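Local structure of putative immunoglobulin-blocking virulence protein (Mycoplasma mycoides subsp. capri, 7ADK) at residues Lys190-Gly195 / Leu311-Arg316; Gly204-Ser209 / Ala318-Ala323; Thr297-Thr302 / Gly324-Asn329. The protein probably binds host immunoglobulins and blocks their action, serving as a virulence factor of the mycoplasma. One frame throughout, in Å; residues are numbered along the deposited sequence.

Contact 1: Lys190-Gly195 / Leu311-Arg316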
loop_
_atom_site.group_PDB
_atom_site.type_symbol
_atom_site.label_atom_id
_atom_site.label_comp_id
_atom_site.label_asym_id
_atom_site.label_seq_id
_atom_site.Cartn_x
_atom_site.Cartn_y
_atom_site.Cartn_z
ATOM N N LYS A 190 -46.559 -16.921 -17.896
ATOM C CA LYS A 190 -46.085 -17.103 -19.278
ATOM C C LYS A 190 -44.946 -16.170 -19.664
ATOM O O LYS A 190 -44.066 -16.557 -20.433
ATOM C CB LYS A 190 -47.259 -16.904 -20.240
ATOM C CG LYS A 190 -48.197 -18.116 -20.217
ATOM C CD LYS A 190 -49.447 -17.850 -21.065
ATOM C CE LYS A 190 -50.414 -19.035 -21.043
ATOM N NZ LYS A 190 -49.909 -20.190 -21.802
ATOM N N ASP A 191 -44.908 -14.963 -19.111
ATOM C CA ASP A 191 -43.767 -14.049 -19.293
ATOM C C ASP A 191 -42.477 -14.558 -18.637
ATOM O O ASP A 191 -41.412 -14.509 -19.246
ATOM C CB ASP A 191 -44.097 -12.648 -18.765
ATOM C CG ASP A 191 -44.908 -11.767 -19.711
ATOM O OD1 ASP A 191 -45.089 -12.123 -20.887
ATOM O OD2 ASP A 191 -45.283 -10.649 -19.305
ATOM N N ALA A 192 -42.553 -15.126 -17.433
ATOM C CA ALA A 192 -41.388 -15.700 -16.771
ATOM C C ALA A 192 -40.814 -16.923 -17.501
ATOM O O ALA A 192 -39.619 -17.189 -17.392
ATOM C CB ALA A 192 -41.784 -16.039 -15.338
ATOM N N LEU A 193 -41.632 -17.664 -18.257
ATOM C CA LEU A 193 -41.184 -18.801 -19.071
ATOM C C LEU A 193 -40.568 -18.365 -20.406
ATOM O O LEU A 193 -39.534 -18.890 -20.799
ATOM C CB LEU A 193 -42.342 -19.787 -19.277
ATOM C CG LEU A 193 -42.957 -20.327 -17.977
ATOM C CD1 LEU A 193 -44.005 -21.383 -18.300
ATOM C CD2 LEU A 193 -41.917 -20.909 -17.030
ATOM N N SER A 194 -41.176 -17.393 -21.088
ATOM C CA SER A 194 -40.771 -16.930 -22.432
ATOM C C SER A 194 -39.714 -15.821 -22.461
ATOM O O SER A 194 -39.035 -15.637 -23.469
ATOM C CB SER A 194 -42.002 -16.427 -23.178
ATOM O OG SER A 194 -42.614 -15.366 -22.481
ATOM N N GLY A 195 -39.589 -15.058 -21.378
ATOM C CA GLY A 195 -38.881 -13.780 -21.329
ATOM C C GLY A 195 -39.783 -12.567 -21.589
ATOM O O GLY A 195 -39.337 -11.437 -21.442
ATOM N N LEU A 311 -45.836 -5.260 -8.521
ATOM C CA LEU A 311 -44.528 -5.596 -9.086
ATOM C C LEU A 311 -44.555 -7.011 -9.681
ATOM O O LEU A 311 -44.820 -7.982 -8.981
ATOM C CB LEU A 311 -43.436 -5.479 -8.009
ATOM C CG LEU A 311 -43.408 -4.217 -7.136
ATOM C CD1 LEU A 311 -42.188 -4.283 -6.233
ATOM C CD2 LEU A 311 -43.326 -2.926 -7.934
ATOM N N THR A 312 -44.290 -7.150 -10.973
ATOM C CA THR A 312 -44.315 -8.439 -11.683
ATOM C C THR A 312 -42.972 -9.158 -11.573
ATOM O O THR A 312 -41.939 -8.501 -11.588
ATOM C CB THR A 312 -44.683 -8.267 -13.165
ATOM O OG1 THR A 312 -43.821 -7.383 -13.835
ATOM C CG2 THR A 312 -46.080 -7.715 -13.343
ATOM N N ILE A 313 -42.971 -10.496 -11.531
ATOM C CA ILE A 313 -41.761 -11.340 -11.566
ATOM C C ILE A 313 -40.851 -10.889 -12.711
ATOM O O ILE A 313 -41.305 -10.834 -13.855
ATOM C CB ILE A 313 -42.133 -12.841 -11.721
ATOM C CG1 ILE A 313 -42.854 -13.371 -10.461
ATOM C CG2 ILE A 313 -40.887 -13.674 -12.065
ATOM C CD1 ILE A 313 -43.386 -14.794 -10.592
ATOM N N SER A 314 -39.583 -10.580 -12.435
ATOM C CA SER A 314 -38.601 -10.380 -13.507
ATOM C C SER A 314 -38.326 -11.720 -14.187
ATOM O O SER A 314 -37.965 -12.678 -13.504
ATOM C CB SER A 314 -37.292 -9.782 -12.983
ATOM O OG SER A 314 -36.242 -9.892 -13.934
ATOM N N PRO A 315 -38.437 -11.825 -15.521
ATOM C CA PRO A 315 -38.082 -13.057 -16.205
ATOM C C PRO A 315 -36.637 -13.508 -15.996
ATOM O O PRO A 315 -36.369 -14.690 -16.129
ATOM C CB PRO A 315 -38.391 -12.819 -17.677
ATOM C CG PRO A 315 -39.465 -11.745 -17.649
ATOM C CD PRO A 315 -39.087 -10.908 -16.439
ATOM N N ARG A 316 -35.707 -12.624 -15.618
ATOM C CA ARG A 316 -34.311 -12.975 -15.306
ATOM C C ARG A 316 -34.148 -13.542 -13.892
ATOM O O ARG A 316 -33.238 -14.316 -13.638
ATOM C CB ARG A 316 -33.443 -11.723 -15.534
ATOM C CG ARG A 316 -31.931 -11.978 -15.573
ATOM C CD ARG A 316 -31.093 -10.709 -15.764
ATOM N NE ARG A 316 -31.411 -9.988 -17.000
ATOM C CZ ARG A 316 -30.679 -9.831 -18.076
ATOM N NH1 ARG A 316 -29.460 -10.219 -18.176
ATOM N NH2 ARG A 316 -31.208 -9.272 -19.094
#
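The small ring of Pro315 meets two backbone carbonyls at the glycine-terminated end of helix 182-194, turning its CB and CG atoms to them: CG lies 3.7 Å from Asp191 O and 3.8 Å from Gly195 O. CB of the same ring comes within 3.8 Å of Gly195 CA. The contact illustrates how a helix C terminus can be covered without a single hydrogen bond between the two segments. Gly195 is the first residue to leave helical geometry, and its phi of 92° favours glycine. Its N-H still donates to Asp191 O, the oxygen that Pro315 CG touches.

At the next residue, Ala192 brings CB to 4.1 Å from Ile313 CG2, the branch of the isoleucine that lies anti to its backbone N. Ile313 belongs to 312-313, an outer strand of a three-stranded antiparallel sheet, so the helix end rests where this strand gives way to a loop. That loop is shaped by an ST turn in which Ser314 OG accepts from Arg316 N, and both Ser314 and Arg316 engage Asp200, Arg316 through a salt bridge.

Within the helix, Lys190 O is gripped twice, by Ser194 N at 3.1 Å and by Ser194 OG at 2.8 Å, the two donors arriving from opposite faces of the carbonyl plane.

Contact 2: Gly204-Ser209 / Ala318-Ala323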
loop_
_atom_site.group_PDB
_atom_site.type_symbol
_atom_site.label_atom_id
_atom_site.label_comp_id
_atom_site.label_asym_id
_atom_site.label_seq_id
_atom_site.Cartn_x
_atom_site.Cartn_y
_atom_site.Cartn_z
ATOM N N GLY A 204 -35.713 -15.847 -20.051
ATOM C CA GLY A 204 -36.821 -16.542 -19.380
ATOM C C GLY A 204 -36.524 -18.012 -19.102
ATOM O O GLY A 204 -35.547 -18.562 -19.602
ATOM N N LEU A 205 -37.348 -18.695 -18.307
ATOM C CA LEU A 205 -37.048 -20.067 -17.871
ATOM C C LEU A 205 -36.903 -21.088 -19.009
ATOM O O LEU A 205 -36.060 -21.970 -18.905
ATOM C CB LEU A 205 -38.097 -20.551 -16.859
ATOM C CG LEU A 205 -37.811 -20.052 -15.441
ATOM C CD1 LEU A 205 -39.062 -20.115 -14.575
ATOM C CD2 LEU A 205 -36.724 -20.903 -14.797
ATOM N N PHE A 206 -37.665 -20.969 -20.095
ATOM C CA PHE A 206 -37.574 -21.863 -21.257
ATOM C C PHE A 206 -37.246 -21.099 -22.534
ATOM O O PHE A 206 -37.562 -21.545 -23.637
ATOM C CB PHE A 206 -38.826 -22.739 -21.383
ATOM C CG PHE A 206 -39.186 -23.485 -20.121
ATOM C CD1 PHE A 206 -38.220 -24.240 -19.439
ATOM C CD2 PHE A 206 -40.467 -23.367 -19.578
ATOM C CE1 PHE A 206 -38.519 -24.847 -18.217
ATOM C CE2 PHE A 206 -40.767 -23.968 -18.352
ATOM C CZ PHE A 206 -39.794 -24.701 -17.666
ATOM N N ASN A 207 -36.594 -19.949 -22.384
ATOM C CA ASN A 207 -35.984 -19.189 -23.462
ATOM C C ASN A 207 -34.789 -18.388 -22.919
ATOM O O ASN A 207 -34.932 -17.229 -22.535
ATOM C CB ASN A 207 -37.033 -18.307 -24.130
ATOM C CG ASN A 207 -36.496 -17.496 -25.269
ATOM O OD1 ASN A 207 -35.529 -17.759 -25.852
ATOM N ND2 ASN A 207 -37.084 -16.503 -25.633
ATOM N N ASN A 208 -33.623 -19.023 -22.844
ATOM C CA ASN A 208 -32.384 -18.422 -22.360
ATOM C C ASN A 208 -31.163 -19.085 -22.993
ATOM O O ASN A 208 -31.248 -20.173 -23.537
ATOM C CB ASN A 208 -32.316 -18.437 -20.823
ATOM C CG ASN A 208 -32.197 -19.814 -20.213
ATOM O OD1 ASN A 208 -31.184 -20.480 -20.339
ATOM N ND2 ASN A 208 -33.210 -20.265 -19.525
ATOM N N SER A 209 -30.012 -18.438 -22.914
ATOM C CA SER A 209 -28.797 -18.843 -23.616
ATOM C C SER A 209 -28.337 -20.282 -23.335
ATOM O O SER A 209 -27.996 -20.995 -24.278
ATOM C CB SER A 209 -27.705 -17.824 -23.318
ATOM O OG SER A 209 -26.539 -18.078 -24.039
ATOM N N ALA A 318 -36.731 -15.227 -12.246
ATOM C CA ALA A 318 -37.691 -16.308 -12.085
ATOM C C ALA A 318 -37.011 -17.659 -11.865
ATOM O O ALA A 318 -36.123 -18.028 -12.630
ATOM C CB ALA A 318 -38.593 -16.353 -13.316
ATOM N N PHE A 319 -37.491 -18.432 -10.899
ATOM C CA PHE A 319 -37.116 -19.826 -10.668
ATOM C C PHE A 319 -38.362 -20.682 -10.431
ATOM O O PHE A 319 -39.450 -20.175 -10.198
ATOM C CB PHE A 319 -36.089 -19.940 -9.527
ATOM C CG PHE A 319 -36.603 -19.712 -8.117
ATOM C CD1 PHE A 319 -36.576 -18.422 -7.574
ATOM C CD2 PHE A 319 -37.067 -20.785 -7.337
ATOM C CE1 PHE A 319 -37.010 -18.210 -6.255
ATOM C CE2 PHE A 319 -37.512 -20.569 -6.023
ATOM C CZ PHE A 319 -37.479 -19.280 -5.481
ATOM N N ILE A 320 -38.218 -21.995 -10.513
ATOM C CA ILE A 320 -39.281 -22.965 -10.226
ATOM C C ILE A 320 -38.991 -23.559 -8.847
ATOM O O ILE A 320 -37.895 -24.078 -8.640
ATOM C CB ILE A 320 -39.260 -24.060 -11.319
ATOM C CG1 ILE A 320 -39.534 -23.492 -12.726
ATOM C CG2 ILE A 320 -40.259 -25.179 -11.022
ATOM C CD1 ILE A 320 -38.887 -24.304 -13.829
ATOM N N ASN A 321 -39.915 -23.499 -7.891
ATOM C CA ASN A 321 -39.689 -24.136 -6.588
ATOM C C ASN A 321 -40.147 -25.606 -6.588
ATOM O O ASN A 321 -40.608 -26.145 -7.591
ATOM C CB ASN A 321 -40.249 -23.279 -5.437
ATOM C CG ASN A 321 -41.744 -23.335 -5.207
ATOM O OD1 ASN A 321 -42.356 -24.383 -5.169
ATOM N ND2 ASN A 321 -42.362 -22.211 -4.960
ATOM N N GLU A 322 -40.023 -26.259 -5.438
ATOM C CA GLU A 322 -40.274 -27.686 -5.217
ATOM C C GLU A 322 -41.659 -28.165 -5.673
ATOM O O GLU A 322 -41.793 -29.294 -6.124
ATOM C CB GLU A 322 -40.126 -28.008 -3.718
ATOM C CG GLU A 322 -38.732 -27.776 -3.115
ATOM C CD GLU A 322 -38.350 -26.308 -2.864
ATOM O OE1 GLU A 322 -39.232 -25.425 -2.846
ATOM O OE2 GLU A 322 -37.151 -26.018 -2.675
ATOM N N ALA A 323 -42.693 -27.333 -5.580
ATOM C CA ALA A 323 -44.089 -27.722 -5.798
ATOM C C ALA A 323 -44.598 -27.564 -7.247
ATOM O O ALA A 323 -45.803 -27.625 -7.492
ATOM C CB ALA A 323 -44.946 -26.967 -4.780
#
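A type I beta turn running from Gly204 to Asn207 joins the two short strands of a hairpin, and its two central residues, Leu205 and Phe206, are the ones that reach strand 318-320. Leu205 carries most of the contact. Its CG stands beside the backbone N, anti to the carbonyl carbon (chi1 -82°), and both methyls are used: CD1 sits 4.0 Å from Ala318 CB and 3.9 Å from Ile320 CG1, while CD2 approaches Ala318 O at 3.7 Å. Alternate strand residues thus offer their side chains to one leucine.

The Phe206 ring crosses the Ile320 side chain at about a right angle, with CZ 4.0 Å from Ile320 CD1; Phe296 and Phe211 extend this apolar cluster.

The turn itself is secured by Gly204 O, which accepts from Asn207 N and also from Asn208 ND2, the latter a nearly straight bond of 2.9 Å (169° at the hydrogen). Asn208 OD1 meanwhile reaches Phe211 N. The segment is thus a two-residue beta hairpin with a type I turn, followed at once by an Asn N-cap that opens helix 209-218.

Contact 3: Thr297-Thr302 / Gly324-Asn329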
loop_
_atom_site.group_PDB
_atom_site.type_symbol
_atom_site.label_atom_id
_atom_site.label_comp_id
_atom_site.label_asym_id
_atom_site.label_seq_id
_atom_site.Cartn_x
_atom_site.Cartn_y
_atom_site.Cartn_z
ATOM N N THR A 297 -48.067 -23.180 -15.380
ATOM C CA THR A 297 -49.135 -22.191 -15.115
ATOM C C THR A 297 -49.610 -22.169 -13.640
ATOM O O THR A 297 -50.793 -22.357 -13.349
ATOM C CB THR A 297 -50.313 -22.431 -16.078
ATOM O OG1 THR A 297 -50.770 -23.755 -15.943
ATOM C CG2 THR A 297 -49.953 -22.209 -17.544
ATOM N N LYS A 298 -48.687 -22.011 -12.678
ATOM C CA LYS A 298 -48.959 -21.719 -11.251
ATOM C C LYS A 298 -47.904 -20.763 -10.692
ATOM O O LYS A 298 -46.713 -20.980 -10.901
ATOM C CB LYS A 298 -49.023 -23.001 -10.390
ATOM C CG LYS A 298 -50.279 -23.834 -10.671
ATOM C CD LYS A 298 -50.422 -25.031 -9.723
ATOM C CE LYS A 298 -51.726 -25.815 -9.955
ATOM N NZ LYS A 298 -51.834 -26.378 -11.324
ATOM N N ILE A 299 -48.327 -19.756 -9.928
ATOM C CA ILE A 299 -47.458 -18.772 -9.249
ATOM C C ILE A 299 -47.329 -19.101 -7.753
ATOM O O ILE A 299 -48.313 -19.441 -7.097
ATOM C CB ILE A 299 -47.976 -17.331 -9.464
ATOM C CG1 ILE A 299 -47.962 -16.887 -10.939
ATOM C CG2 ILE A 299 -47.199 -16.303 -8.626
ATOM C CD1 ILE A 299 -46.603 -16.951 -11.645
ATOM N N ALA A 300 -46.117 -18.999 -7.213
ATOM C CA ALA A 300 -45.784 -19.251 -5.813
ATOM C C ALA A 300 -46.299 -18.177 -4.832
ATOM O O ALA A 300 -46.503 -17.016 -5.185
ATOM C CB ALA A 300 -44.271 -19.407 -5.707
ATOM N N SER A 301 -46.483 -18.569 -3.568
ATOM C CA SER A 301 -47.221 -17.805 -2.551
ATOM C C SER A 301 -46.638 -16.422 -2.245
ATOM O O SER A 301 -47.388 -15.481 -2.029
ATOM C CB SER A 301 -47.283 -18.646 -1.269
ATOM O OG SER A 301 -48.187 -18.134 -0.315
ATOM N N THR A 302 -45.315 -16.273 -2.232
ATOM C CA THR A 302 -44.639 -14.990 -1.985
ATOM C C THR A 302 -44.718 -14.080 -3.202
ATOM O O THR A 302 -45.152 -12.939 -3.097
ATOM C CB THR A 302 -43.171 -15.218 -1.611
ATOM O OG1 THR A 302 -42.548 -15.992 -2.604
ATOM C CG2 THR A 302 -43.023 -15.955 -0.285
ATOM N N GLY A 324 -43.708 -27.357 -8.220
ATOM C CA GLY A 324 -44.090 -27.137 -9.620
ATOM C C GLY A 324 -44.817 -25.813 -9.833
ATOM O O GLY A 324 -45.906 -25.767 -10.400
ATOM N N GLU A 325 -44.228 -24.734 -9.335
ATOM C CA GLU A 325 -44.798 -23.390 -9.366
ATOM C C GLU A 325 -43.687 -22.337 -9.493
ATOM O O GLU A 325 -42.564 -22.547 -9.039
ATOM C CB GLU A 325 -45.688 -23.191 -8.128
ATOM C CG GLU A 325 -44.921 -23.423 -6.825
ATOM C CD GLU A 325 -45.769 -23.237 -5.564
ATOM O OE1 GLU A 325 -46.913 -23.727 -5.513
ATOM O OE2 GLU A 325 -45.295 -22.597 -4.604
ATOM N N ILE A 326 -43.999 -21.226 -10.156
ATOM C CA ILE A 326 -43.050 -20.175 -10.530
ATOM C C ILE A 326 -42.923 -19.150 -9.396
ATOM O O ILE A 326 -43.917 -18.629 -8.899
ATOM C CB ILE A 326 -43.461 -19.515 -11.860
ATOM C CG1 ILE A 326 -43.503 -20.540 -13.005
ATOM C CG2 ILE A 326 -42.523 -18.363 -12.213
ATOM C CD1 ILE A 326 -43.961 -19.931 -14.329
ATOM N N ASP A 327 -41.693 -18.835 -9.017
ATOM C CA ASP A 327 -41.284 -17.957 -7.919
ATOM C C ASP A 327 -40.119 -17.069 -8.389
ATOM O O ASP A 327 -39.596 -17.277 -9.482
ATOM C CB ASP A 327 -40.911 -18.846 -6.724
ATOM C CG ASP A 327 -40.921 -18.121 -5.376
ATOM O OD1 ASP A 327 -40.749 -18.810 -4.344
ATOM O OD2 ASP A 327 -41.156 -16.891 -5.343
ATOM N N SER A 328 -39.692 -16.058 -7.636
ATOM C CA SER A 328 -38.537 -15.245 -8.047
ATOM C C SER A 328 -37.739 -14.664 -6.888
ATOM O O SER A 328 -38.194 -14.618 -5.749
ATOM C CB SER A 328 -38.934 -14.162 -9.063
ATOM O OG SER A 328 -39.515 -13.028 -8.476
ATOM N N ASN A 329 -36.517 -14.233 -7.197
ATOM C CA ASN A 329 -35.678 -13.404 -6.334
ATOM C C ASN A 329 -35.594 -11.950 -6.854
ATOM O O ASN A 329 -34.577 -11.287 -6.692
ATOM C CB ASN A 329 -34.329 -14.115 -6.104
ATOM C CG ASN A 329 -33.516 -14.404 -7.357
ATOM O OD1 ASN A 329 -33.517 -13.680 -8.336
ATOM N ND2 ASN A 329 -32.766 -15.483 -7.361
#
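Two first torsions set the acidic side chains of Glu325 and Asp327 beside Ala300. In Glu325, chi1 of 57° sets CG between the backbone N and the carbonyl carbon, the chain runs extended to CD, and OE2 lies 3.5 Å from Ala300 CB. In Asp327, chi1 of -160° sets CG anti to the backbone N, 3.6 Å from Ala300 CB. The alanine methyl therefore lies between the two acids.

The backbones form a single parallel beta bridge between Ile299 and Ile326. Ile326 N donates to Lys298 O at 2.8 Å in an almost straight bond (176° at the hydrogen), and Ile326 O receives Ala300 N, also at 2.8 Å. One residue thus uses both its backbone groups toward the two neighbours of its bridge partner. Ile299 and Ile326 meet obliquely, CD1 of Ile299 lying 4.1 Å from CB of Ile326.

The carboxylates find polar partners nearby. Glu325 OE2 accepts from Asn321 ND2, and Asp327 OD2 is hydrogen-bonded to Ser303 OG and accepts, from above the carboxylate plane, from Ser328 N at 2.8 Å. Thr302 OG1 lies 3.2 Å from Asp327 OD2.

The bridge brings the entry to helix 301-308 against the start of strand 326-332; Ile326 packs on Ala192 and Leu193 of helix 182-194, Ile299 on Ala189 of that helix, and both isoleucines touch Ile313 of strand 312-313.

In the fold
From the N terminus, the chain supplies the first halves of all three contacts before any second half: 190-195 at a helix end, 204-209 in a hairpin, then 297-302 before helix 301-308. The second halves follow in the same order, so each pair of contacts crosses and none nests. Contacts 1 and 2 close loops of 115 and 108 residues, under half helical; contact 3 closes one of 21. Ala192 O to Leu205 N joins contacts 1 and 2, Phe319 N to Asp327 O joins contacts 2 and 3, and Ile313 CG2 packs on Ser328 CB between contacts 1 and 3. Together they fasten the end of helix 182-194, the hairpin and the chain leading into helix 301-308 to one three-stranded sheet.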